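Local structure of 2-aminomuconate 6-semialdehyde dehydrogenase (Burkholderia cenocepacia, 4U3W) at residues R311-R316 against A423-R428; A279-D284 against R316-R321; H89-G94 against H213-P218. The protein probably catalyses the NAD-dependent oxidation of 2-aminomuconate 6-semialdehyde to 2-aminomuconate, as a member of the aldehyde dehydrogenase family. One frame throughout, in Å; residues are numbered along the deposited sequence.

Interaction 1. Residues R311-R316 against A423-R428; sequences RVYVER and AEVVKR
Tyr313, on strand 309-315 of the seven-stranded sheet, turns one side of its ring to helix 422-430, meeting Val425 near its root and Arg428 further out. The helix segment runs antiparallel to the strand segment (axes 10.3 Å apart), as expected of a helix joining parallel strands 413-419 and 437-441. The tight, buried part is built round the tyrosine. CB of Tyr313 meets CG2 of Val425 at 3.6 Å, and the two side chains run alongside one another, pointing opposite ways. A beta-branched valine suits this spot because its short, broad end fits close to the strand. CG of Tyr313 lies anti to the carbonyl carbon (chi1 -57°), which lays the ring along the helix and brings OH to Arg311. Further along, CB of Arg428 lies over one ring face, while CE1 of Tyr313 sits above one face of the Arg428 guanidinium, 3.8 Å from NH2; the two planes stand 62° apart, so the groups do not stack flat. At the far end of the ring Arg311 holds two oxygens with one nitrogen: NH1 donates to OH of Tyr313 at 2.9 Å and to the backbone O of Arg428 at 3.0 Å. The latter lies near the guanidinium plane, though the donor is tilted 32° from the carbonyl plane. NE and NH2 of Arg311 reach O of Lys276 and O of Val429. Towards solvent the contact is looser. Arg428 NH1 forms a salt bridge with Glu424 OE2 at 3.0 Å, and Arg428 NE pairs with Asp400. A water joins that same OE2 to Arg316 NH2, but its bond to the arginine is long and weak. The chemistry thus implies a joint fixed inside by apolar packing and Arg311, with the Arg428 charge probably balanced by two carboxylates.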
loop_
_atom_site.group_PDB
_atom_site.type_symbol
_atom_site.label_atom_id
_atom_site.label_comp_id
_atom_site.label_asym_id
_atom_site.label_seq_id
_atom_site.Cartn_x
_atom_site.Cartn_y
_atom_site.Cartn_z
ATOM N N ARG A 311 33.705 -12.796 -7.896
ATOM C CA ARG A 311 34.135 -12.205 -9.181
ATOM C C ARG A 311 34.221 -10.709 -8.945
ATOM O O ARG A 311 33.350 -10.124 -8.276
ATOM C CB ARG A 311 33.154 -12.461 -10.353
ATOM C CG ARG A 311 32.854 -13.948 -10.659
ATOM C CD ARG A 311 31.876 -14.078 -11.823
ATOM N NE ARG A 311 30.463 -13.835 -11.414
ATOM C CZ ARG A 311 29.547 -13.294 -12.219
ATOM N NH1 ARG A 311 29.891 -12.885 -13.437
ATOM N NH2 ARG A 311 28.288 -13.137 -11.807
ATOM N N VAL A 312 35.286 -10.101 -9.443
ATOM C CA VAL A 312 35.419 -8.632 -9.427
ATOM C C VAL A 312 35.759 -8.162 -10.843
ATOM O O VAL A 312 36.608 -8.784 -11.503
ATOM C CB VAL A 312 36.530 -8.147 -8.438
ATOM C CG1 VAL A 312 36.560 -6.586 -8.364
ATOM C CG2 VAL A 312 36.294 -8.750 -7.046
ATOM N N TYR A 313 35.081 -7.100 -11.323
ATOM C CA TYR A 313 35.417 -6.502 -12.615
ATOM C C TYR A 313 35.789 -5.031 -12.421
ATOM O O TYR A 313 35.010 -4.272 -11.883
ATOM C CB TYR A 313 34.270 -6.598 -13.629
ATOM C CG TYR A 313 33.789 -8.048 -13.890
ATOM C CD1 TYR A 313 34.464 -8.896 -14.759
ATOM C CD2 TYR A 313 32.657 -8.528 -13.261
ATOM C CE1 TYR A 313 34.007 -10.230 -15.007
ATOM C CE2 TYR A 313 32.189 -9.857 -13.479
ATOM C CZ TYR A 313 32.882 -10.686 -14.350
ATOM O OH TYR A 313 32.366 -11.929 -14.522
ATOM N N VAL A 314 36.976 -4.648 -12.884
ATOM C CA VAL A 314 37.484 -3.290 -12.655
ATOM C C VAL A 314 37.797 -2.663 -14.010
ATOM O O VAL A 314 38.403 -3.300 -14.869
ATOM C CB VAL A 314 38.739 -3.303 -11.751
ATOM C CG1 VAL A 314 39.290 -1.887 -11.506
ATOM C CG2 VAL A 314 38.405 -3.997 -10.409
ATOM N N GLU A 315 37.344 -1.428 -14.211
ATOM C CA GLU A 315 37.548 -0.774 -15.486
ATOM C C GLU A 315 39.059 -0.633 -15.736
ATOM O O GLU A 315 39.821 -0.269 -14.825
ATOM C CB GLU A 315 36.838 0.583 -15.532
ATOM C CG GLU A 315 36.687 1.119 -16.926
ATOM C CD GLU A 315 35.915 2.463 -16.935
ATOM O OE1 GLU A 315 35.328 2.849 -15.899
ATOM O OE2 GLU A 315 35.942 3.105 -17.985
ATOM N N ARG A 316 39.484 -0.912 -16.966
ATOM C CA ARG A 316 40.907 -1.109 -17.247
ATOM C C ARG A 316 41.862 0.031 -16.776
ATOM O O ARG A 316 42.931 -0.278 -16.282
ATOM C CB ARG A 316 41.116 -1.365 -18.757
ATOM C CG ARG A 316 42.471 -1.957 -19.104
ATOM C CD ARG A 316 42.575 -2.230 -20.582
ATOM N NE ARG A 316 41.570 -3.181 -21.046
ATOM C CZ ARG A 316 41.681 -4.501 -20.934
ATOM N NH1 ARG A 316 42.734 -5.042 -20.338
ATOM N NH2 ARG A 316 40.725 -5.285 -21.402
ATOM N N ALA A 423 28.265 -1.516 -21.412
ATOM C CA ALA A 423 27.389 -2.558 -21.936
ATOM C C ALA A 423 28.025 -3.954 -21.764
ATOM O O ALA A 423 27.338 -4.959 -21.497
ATOM C CB ALA A 423 27.070 -2.274 -23.405
ATOM N N GLU A 424 29.351 -3.988 -21.913
ATOM C CA GLU A 424 30.148 -5.181 -21.766
ATOM C C GLU A 424 30.096 -5.767 -20.371
ATOM O O GLU A 424 29.825 -6.967 -20.197
ATOM C CB GLU A 424 31.603 -4.878 -22.129
ATOM C CG GLU A 424 32.554 -6.037 -21.833
ATOM C CD GLU A 424 33.992 -5.600 -21.552
ATOM O OE1 GLU A 424 34.320 -4.435 -21.772
ATOM O OE2 GLU A 424 34.789 -6.417 -21.080
ATOM N N VAL A 425 30.361 -4.945 -19.358
ATOM C CA VAL A 425 30.452 -5.511 -18.007
ATOM C C VAL A 425 29.059 -5.935 -17.496
ATOM O O VAL A 425 28.938 -6.855 -16.702
ATOM C CB VAL A 425 31.140 -4.506 -17.011
ATOM C CG1 VAL A 425 30.181 -3.417 -16.530
ATOM C CG2 VAL A 425 31.710 -5.241 -15.822
ATOM N N VAL A 426 28.006 -5.256 -17.940
ATOM C CA VAL A 426 26.656 -5.675 -17.584
ATOM C C VAL A 426 26.430 -7.127 -18.094
ATOM O O VAL A 426 25.939 -7.990 -17.353
ATOM C CB VAL A 426 25.600 -4.713 -18.169
ATOM C CG1 VAL A 426 24.211 -5.344 -18.106
ATOM C CG2 VAL A 426 25.603 -3.341 -17.389
ATOM N N LYS A 427 26.802 -7.389 -19.344
ATOM C CA LYS A 427 26.689 -8.728 -19.908
ATOM C C LYS A 427 27.516 -9.737 -19.140
ATOM O O LYS A 427 27.045 -10.869 -18.893
ATOM C CB LYS A 427 27.107 -8.764 -21.379
ATOM C CG LYS A 427 26.150 -8.031 -22.294
ATOM C CD LYS A 427 26.611 -8.112 -23.754
ATOM C CE LYS A 427 25.777 -7.206 -24.655
ATOM N NZ LYS A 427 24.355 -7.643 -24.647
ATOM N N ARG A 428 28.732 -9.353 -18.748
ATOM C CA ARG A 428 29.600 -10.319 -18.036
ATOM C C ARG A 428 29.050 -10.653 -16.622
ATOM O O ARG A 428 29.073 -11.803 -16.157
ATOM C CB ARG A 428 31.020 -9.755 -17.958
ATOM C CG ARG A 428 31.596 -9.584 -19.363
ATOM C CD ARG A 428 32.993 -9.011 -19.389
ATOM N NE ARG A 428 34.019 -9.909 -18.839
ATOM C CZ ARG A 428 35.272 -9.503 -18.610
ATOM N NH1 ARG A 428 35.606 -8.248 -18.880
ATOM N NH2 ARG A 428 36.178 -10.324 -18.105
HETATM O O HOH W 1 37.470 -6.016 -21.722
#

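Interaction 2. Residues A279-D284 against R316-R321; sequences AVVFAD and RPIFER
The end of strand 277-281 and the start of helix 319-331 meet at the C-terminal ends of neighbouring parallel strands in the middle of the mixed sheet, where Ile318 lies against Val281, Phe282 and Ala283. The isoleucine carries the contact. A chi1 of 54° tucks CG1 over the residue's own backbone, flanked by N and C, and the extended chi2 (160°) carries CD1 on to the strand end. CD1 lies 3.9 Å from Val281 CG1, the two side chains crossing at about a right angle. It also approaches the backbone, at 3.8 Å from Ala283 CA and 3.7 Å from Phe282 O. The shorter branch, CG2, faces Ala283 CB at 4.3 Å. No hydrogen bond links the two segments; the join is apolar packing. A small alanine allows the backbone to come near, with CA of Ala283 and CA of Ile318 5.9 Å apart. Ile318 occupies the N-cap position, but its hydrocarbon side chain packs rather than accepting a bond from the helix amides. The loop after Val281 is tied to the neighbouring strand by Ala283 N, which bonds Glu315 OE1. Phe282 points away from Ile318 and packs against Val425 and the ring of Phe419. Such an apolar seal between a strand end and the helix following its neighbour is in keeping with the open-sheet alpha/beta fold of aldehyde dehydrogenase catalytic domains.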
loop_
_atom_site.group_PDB
_atom_site.type_symbol
_atom_site.label_atom_id
_atom_site.label_comp_id
_atom_site.label_asym_id
_atom_site.label_seq_id
_atom_site.Cartn_x
_atom_site.Cartn_y
_atom_site.Cartn_z
ATOM N N ALA A 279 31.407 -7.904 -7.969
ATOM C CA ALA A 279 31.573 -6.494 -7.616
ATOM C C ALA A 279 32.150 -5.784 -8.853
ATOM O O ALA A 279 33.062 -6.320 -9.507
ATOM C CB ALA A 279 32.501 -6.339 -6.400
ATOM N N VAL A 280 31.574 -4.628 -9.205
ATOM C CA VAL A 280 31.996 -3.865 -10.394
ATOM C C VAL A 280 32.547 -2.546 -9.919
ATOM O O VAL A 280 31.899 -1.874 -9.135
ATOM C CB VAL A 280 30.819 -3.633 -11.403
ATOM C CG1 VAL A 280 31.292 -2.871 -12.648
ATOM C CG2 VAL A 280 30.225 -4.992 -11.828
ATOM N N VAL A 281 33.768 -2.226 -10.337
ATOM C CA VAL A 281 34.383 -0.960 -9.977
ATOM C C VAL A 281 34.693 -0.129 -11.230
ATOM O O VAL A 281 35.555 -0.487 -12.001
ATOM C CB VAL A 281 35.695 -1.151 -9.143
ATOM C CG1 VAL A 281 36.219 0.219 -8.691
ATOM C CG2 VAL A 281 35.396 -2.039 -7.898
ATOM N N PHE A 282 33.979 0.981 -11.414
ATOM C CA PHE A 282 34.240 1.867 -12.530
ATOM C C PHE A 282 35.435 2.791 -12.192
ATOM O O PHE A 282 35.676 3.058 -11.004
ATOM C CB PHE A 282 32.968 2.680 -12.844
ATOM C CG PHE A 282 31.910 1.871 -13.546
ATOM C CD1 PHE A 282 31.915 1.757 -14.936
ATOM C CD2 PHE A 282 30.938 1.177 -12.807
ATOM C CE1 PHE A 282 30.961 1.012 -15.588
ATOM C CE2 PHE A 282 29.955 0.440 -13.450
ATOM C CZ PHE A 282 29.972 0.344 -14.842
ATOM N N ALA A 283 36.148 3.303 -13.212
ATOM C CA ALA A 283 37.287 4.204 -12.980
ATOM C C ALA A 283 36.856 5.476 -12.235
ATOM O O ALA A 283 37.672 6.087 -11.558
ATOM C CB ALA A 283 38.007 4.600 -14.352
ATOM N N ASP A 284 35.580 5.869 -12.330
ATOM C CA ASP A 284 35.120 7.084 -11.650
ATOM C C ASP A 284 34.723 6.838 -10.187
ATOM O O ASP A 284 34.225 7.744 -9.502
ATOM C CB ASP A 284 33.951 7.729 -12.413
ATOM C CG ASP A 284 32.659 6.849 -12.450
ATOM O OD1 ASP A 284 32.334 6.162 -11.459
ATOM O OD2 ASP A 284 31.936 6.869 -13.489
ATOM N N ARG A 316 39.484 -0.912 -16.966
ATOM C CA ARG A 316 40.907 -1.109 -17.247
ATOM C C ARG A 316 41.862 0.031 -16.776
ATOM O O ARG A 316 42.931 -0.278 -16.282
ATOM C CB ARG A 316 41.116 -1.365 -18.757
ATOM C CG ARG A 316 42.471 -1.957 -19.104
ATOM C CD ARG A 316 42.575 -2.230 -20.582
ATOM N NE ARG A 316 41.570 -3.181 -21.046
ATOM C CZ ARG A 316 41.681 -4.501 -20.934
ATOM N NH1 ARG A 316 42.734 -5.042 -20.338
ATOM N NH2 ARG A 316 40.725 -5.285 -21.402
ATOM N N PRO A 317 41.482 1.334 -16.890
ATOM C CA PRO A 317 42.498 2.316 -16.463
ATOM C C PRO A 317 42.919 2.274 -14.975
ATOM O O PRO A 317 44.001 2.757 -14.651
ATOM C CB PRO A 317 41.835 3.668 -16.773
ATOM C CG PRO A 317 40.872 3.375 -17.837
ATOM C CD PRO A 317 40.332 1.998 -17.536
ATOM N N ILE A 318 42.114 1.700 -14.075
ATOM C CA ILE A 318 42.542 1.612 -12.688
ATOM C C ILE A 318 42.803 0.165 -12.254
ATOM O O ILE A 318 42.987 -0.098 -11.059
ATOM C CB ILE A 318 41.490 2.232 -11.715
ATOM C CG1 ILE A 318 40.107 1.617 -11.929
ATOM C CG2 ILE A 318 41.425 3.765 -11.839
ATOM C CD1 ILE A 318 39.187 1.803 -10.724
ATOM N N PHE A 319 42.783 -0.774 -13.203
ATOM C CA PHE A 319 42.843 -2.208 -12.846
ATOM C C PHE A 319 44.123 -2.561 -12.071
ATOM O O PHE A 319 44.060 -3.120 -10.970
ATOM C CB PHE A 319 42.711 -3.076 -14.117
ATOM C CG PHE A 319 42.959 -4.564 -13.900
ATOM C CD1 PHE A 319 41.975 -5.389 -13.362
ATOM C CD2 PHE A 319 44.152 -5.136 -14.278
ATOM C CE1 PHE A 319 42.215 -6.764 -13.197
ATOM C CE2 PHE A 319 44.385 -6.486 -14.102
ATOM C CZ PHE A 319 43.412 -7.302 -13.546
ATOM N N GLU A 320 45.285 -2.205 -12.604
ATOM C CA GLU A 320 46.556 -2.592 -11.961
ATOM C C GLU A 320 46.732 -1.995 -10.571
ATOM O O GLU A 320 47.120 -2.696 -9.638
ATOM C CB GLU A 320 47.754 -2.199 -12.851
ATOM C CG GLU A 320 47.846 -3.056 -14.092
ATOM C CD GLU A 320 49.256 -3.102 -14.689
ATOM O OE1 GLU A 320 50.222 -2.584 -14.066
ATOM O OE2 GLU A 320 49.395 -3.683 -15.791
ATOM N N ARG A 321 46.408 -0.714 -10.433
ATOM C CA ARG A 321 46.428 -0.033 -9.134
ATOM C C ARG A 321 45.448 -0.666 -8.149
ATOM O O ARG A 321 45.753 -0.788 -6.954
ATOM C CB ARG A 321 46.058 1.454 -9.284
ATOM C CG ARG A 321 47.062 2.280 -10.010
ATOM C CD ARG A 321 46.655 3.794 -10.020
ATOM N NE ARG A 321 46.099 4.239 -8.735
ATOM C CZ ARG A 321 44.909 4.818 -8.561
ATOM N NH1 ARG A 321 44.097 5.061 -9.584
ATOM N NH2 ARG A 321 44.533 5.178 -7.343
#

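Interaction 3. Residues H89-G94 against H213-P218; sequences HKIADG and HDVGLP
Lys90 and Ile91, on helix 81-96, receive Val215 from the C-terminal end of helix 203-214, which is closed by a Schellman motif at Gly216. That second helix connects parallel strands 192-196 and 222-224 in a beta-alpha-beta crossover, consistent with the nucleotide-binding fold of aldehyde dehydrogenases. Taking the first helix in order, Lys90 contributes its base: CB lies 4.5 Å from Val215 CB, while the rest of the chain leads away, as suits a charged amine at the surface. Its backbone O is 3.8 Å from Val215 CG1, and is already bonded to Gly94 N at 3.0 Å, so the methyl simply packs against it. Chi1 of Val215 (-54°) sets CG1 anti to the carbonyl carbon, facing that oxygen, and turns CG2 to Ile91. Ile91 comes next and is buried. Its CG1 faces Val215 CG2 at 4.3 Å, and its CD1 approaches CD1 of Leu217 at 4.6 Å; Phe129 and Met212 border the same side chain. A branched hydrocarbon is apt here because it meets several apolar neighbours at once. One turn beyond Lys90, Gly94 has no side chain to stand between the helix and the valine. Across the contact, positive phi (80°) at Gly216 favours glycine and turns the chain away after Val215, whose side chain also touches Trp87. The closest point on the Gly94 side is its CA, 4.9 Å from Val215 CG1.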
loop_
_atom_site.group_PDB
_atom_site.type_symbol
_atom_site.label_atom_id
_atom_site.label_comp_id
_atom_site.label_asym_id
_atom_site.label_seq_id
_atom_site.Cartn_x
_atom_site.Cartn_y
_atom_site.Cartn_z
ATOM N N HIS A 89 9.373 -9.938 21.657
ATOM C CA HIS A 89 10.201 -9.059 22.445
ATOM C C HIS A 89 10.714 -9.743 23.714
ATOM O O HIS A 89 11.829 -9.477 24.134
ATOM C CB HIS A 89 9.443 -7.774 22.809
ATOM C CG HIS A 89 9.467 -6.741 21.725
ATOM N ND1 HIS A 89 10.610 -6.039 21.389
ATOM C CD2 HIS A 89 8.489 -6.296 20.895
ATOM C CE1 HIS A 89 10.334 -5.213 20.393
ATOM N NE2 HIS A 89 9.053 -5.346 20.080
ATOM N N LYS A 90 9.916 -10.609 24.329
ATOM C CA LYS A 90 10.415 -11.365 25.494
ATOM C C LYS A 90 11.595 -12.243 25.109
ATOM O O LYS A 90 12.551 -12.407 25.876
ATOM C CB LYS A 90 9.323 -12.267 26.079
ATOM C CG LYS A 90 8.384 -11.567 27.082
ATOM C CD LYS A 90 7.347 -12.569 27.635
ATOM C CE LYS A 90 5.940 -11.965 27.695
ATOM N NZ LYS A 90 5.628 -11.088 28.873
ATOM N N ILE A 91 11.494 -12.852 23.928
ATOM C CA ILE A 91 12.580 -13.727 23.442
ATOM C C ILE A 91 13.818 -12.878 23.198
ATOM O O ILE A 91 14.909 -13.204 23.636
ATOM C CB ILE A 91 12.151 -14.480 22.154
ATOM C CG1 ILE A 91 11.041 -15.496 22.488
ATOM C CG2 ILE A 91 13.350 -15.216 21.523
ATOM C CD1 ILE A 91 10.196 -15.952 21.268
ATOM N N ALA A 92 13.622 -11.740 22.532
ATOM C CA ALA A 92 14.735 -10.824 22.302
ATOM C C ALA A 92 15.410 -10.420 23.606
ATOM O O ALA A 92 16.642 -10.462 23.719
ATOM C CB ALA A 92 14.231 -9.591 21.536
ATOM N N ASP A 93 14.610 -10.080 24.620
ATOM C CA ASP A 93 15.159 -9.731 25.936
ATOM C C ASP A 93 15.959 -10.876 26.553
ATOM O O ASP A 93 16.986 -10.657 27.210
ATOM C CB ASP A 93 14.019 -9.327 26.902
ATOM C CG ASP A 93 13.379 -7.989 26.539
ATOM O OD1 ASP A 93 13.934 -7.263 25.697
ATOM O OD2 ASP A 93 12.290 -7.680 27.065
ATOM N N GLY A 94 15.464 -12.108 26.394
ATOM C CA GLY A 94 16.122 -13.284 26.967
ATOM C C GLY A 94 17.487 -13.576 26.357
ATOM O O GLY A 94 18.401 -14.066 27.048
ATOM N N HIS A 213 12.431 -21.791 26.366
ATOM C CA HIS A 213 12.021 -22.500 27.569
ATOM C C HIS A 213 11.910 -21.558 28.778
ATOM O O HIS A 213 10.916 -21.591 29.501
ATOM C CB HIS A 213 13.033 -23.618 27.875
ATOM C CG HIS A 213 12.537 -24.595 28.892
ATOM N ND1 HIS A 213 11.405 -25.353 28.690
ATOM C CD2 HIS A 213 13.004 -24.937 30.116
ATOM C CE1 HIS A 213 11.189 -26.118 29.745
ATOM N NE2 HIS A 213 12.151 -25.896 30.621
ATOM N N ASP A 214 12.922 -20.704 28.978
ATOM C CA ASP A 214 12.932 -19.842 30.150
ATOM C C ASP A 214 11.832 -18.769 30.097
ATOM O O ASP A 214 11.247 -18.432 31.134
ATOM C CB ASP A 214 14.317 -19.204 30.346
ATOM C CG ASP A 214 15.336 -20.175 30.938
ATOM O OD1 ASP A 214 14.931 -21.254 31.457
ATOM O OD2 ASP A 214 16.557 -19.869 30.872
ATOM N N VAL A 215 11.474 -18.278 28.918
ATOM C CA VAL A 215 10.411 -17.294 28.872
ATOM C C VAL A 215 9.035 -17.992 28.895
ATOM O O VAL A 215 8.001 -17.346 29.010
ATOM C CB VAL A 215 10.522 -16.359 27.635
ATOM C CG1 VAL A 215 11.929 -15.724 27.585
ATOM C CG2 VAL A 215 10.254 -17.110 26.355
ATOM N N GLY A 216 9.028 -19.317 28.778
ATOM C CA GLY A 216 7.782 -20.061 28.905
ATOM C C GLY A 216 6.910 -20.053 27.667
ATOM O O GLY A 216 5.691 -20.130 27.766
ATOM N N LEU A 217 7.522 -19.946 26.491
ATOM C CA LEU A 217 6.758 -20.138 25.270
ATOM C C LEU A 217 5.981 -21.497 25.337
ATOM O O LEU A 217 6.548 -22.489 25.783
ATOM C CB LEU A 217 7.716 -20.111 24.076
ATOM C CG LEU A 217 7.050 -19.904 22.723
ATOM C CD1 LEU A 217 6.568 -18.425 22.621
ATOM C CD2 LEU A 217 8.087 -20.244 21.676
ATOM N N PRO A 218 4.701 -21.539 24.933
ATOM C CA PRO A 218 3.923 -22.800 25.094
ATOM C C PRO A 218 4.569 -24.045 24.444
ATOM O O PRO A 218 5.246 -23.945 23.415
ATOM C CB PRO A 218 2.600 -22.478 24.423
ATOM C CG PRO A 218 2.441 -20.958 24.606
ATOM C CD PRO A 218 3.847 -20.427 24.431
#

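Overall arrangement
Interactions 1 and 2 are neighbours, with centres 9 Å apart, and share Arg316. Both rest on adjacent parallel strands of one sheet, 277-281 and 309-315, joined by a probable hydrogen bond from Tyr313 N to Ala279 O, 2.8 Å. They pack against that sheet from opposite faces: helix 422-430 covers one, while Ile318 and helix 319-331 lie on the other. Interaction 3 belongs to a different part of the chain, around helix 81-96 and helix 203-214. Its centre is 48 Å from that of interaction 1 and 50 Å from that of interaction 2, across the centre of the chain. None of the three includes a residue of the magnesium sites, formed by Leu42 and Glu200 and by Asp492 and Ser495.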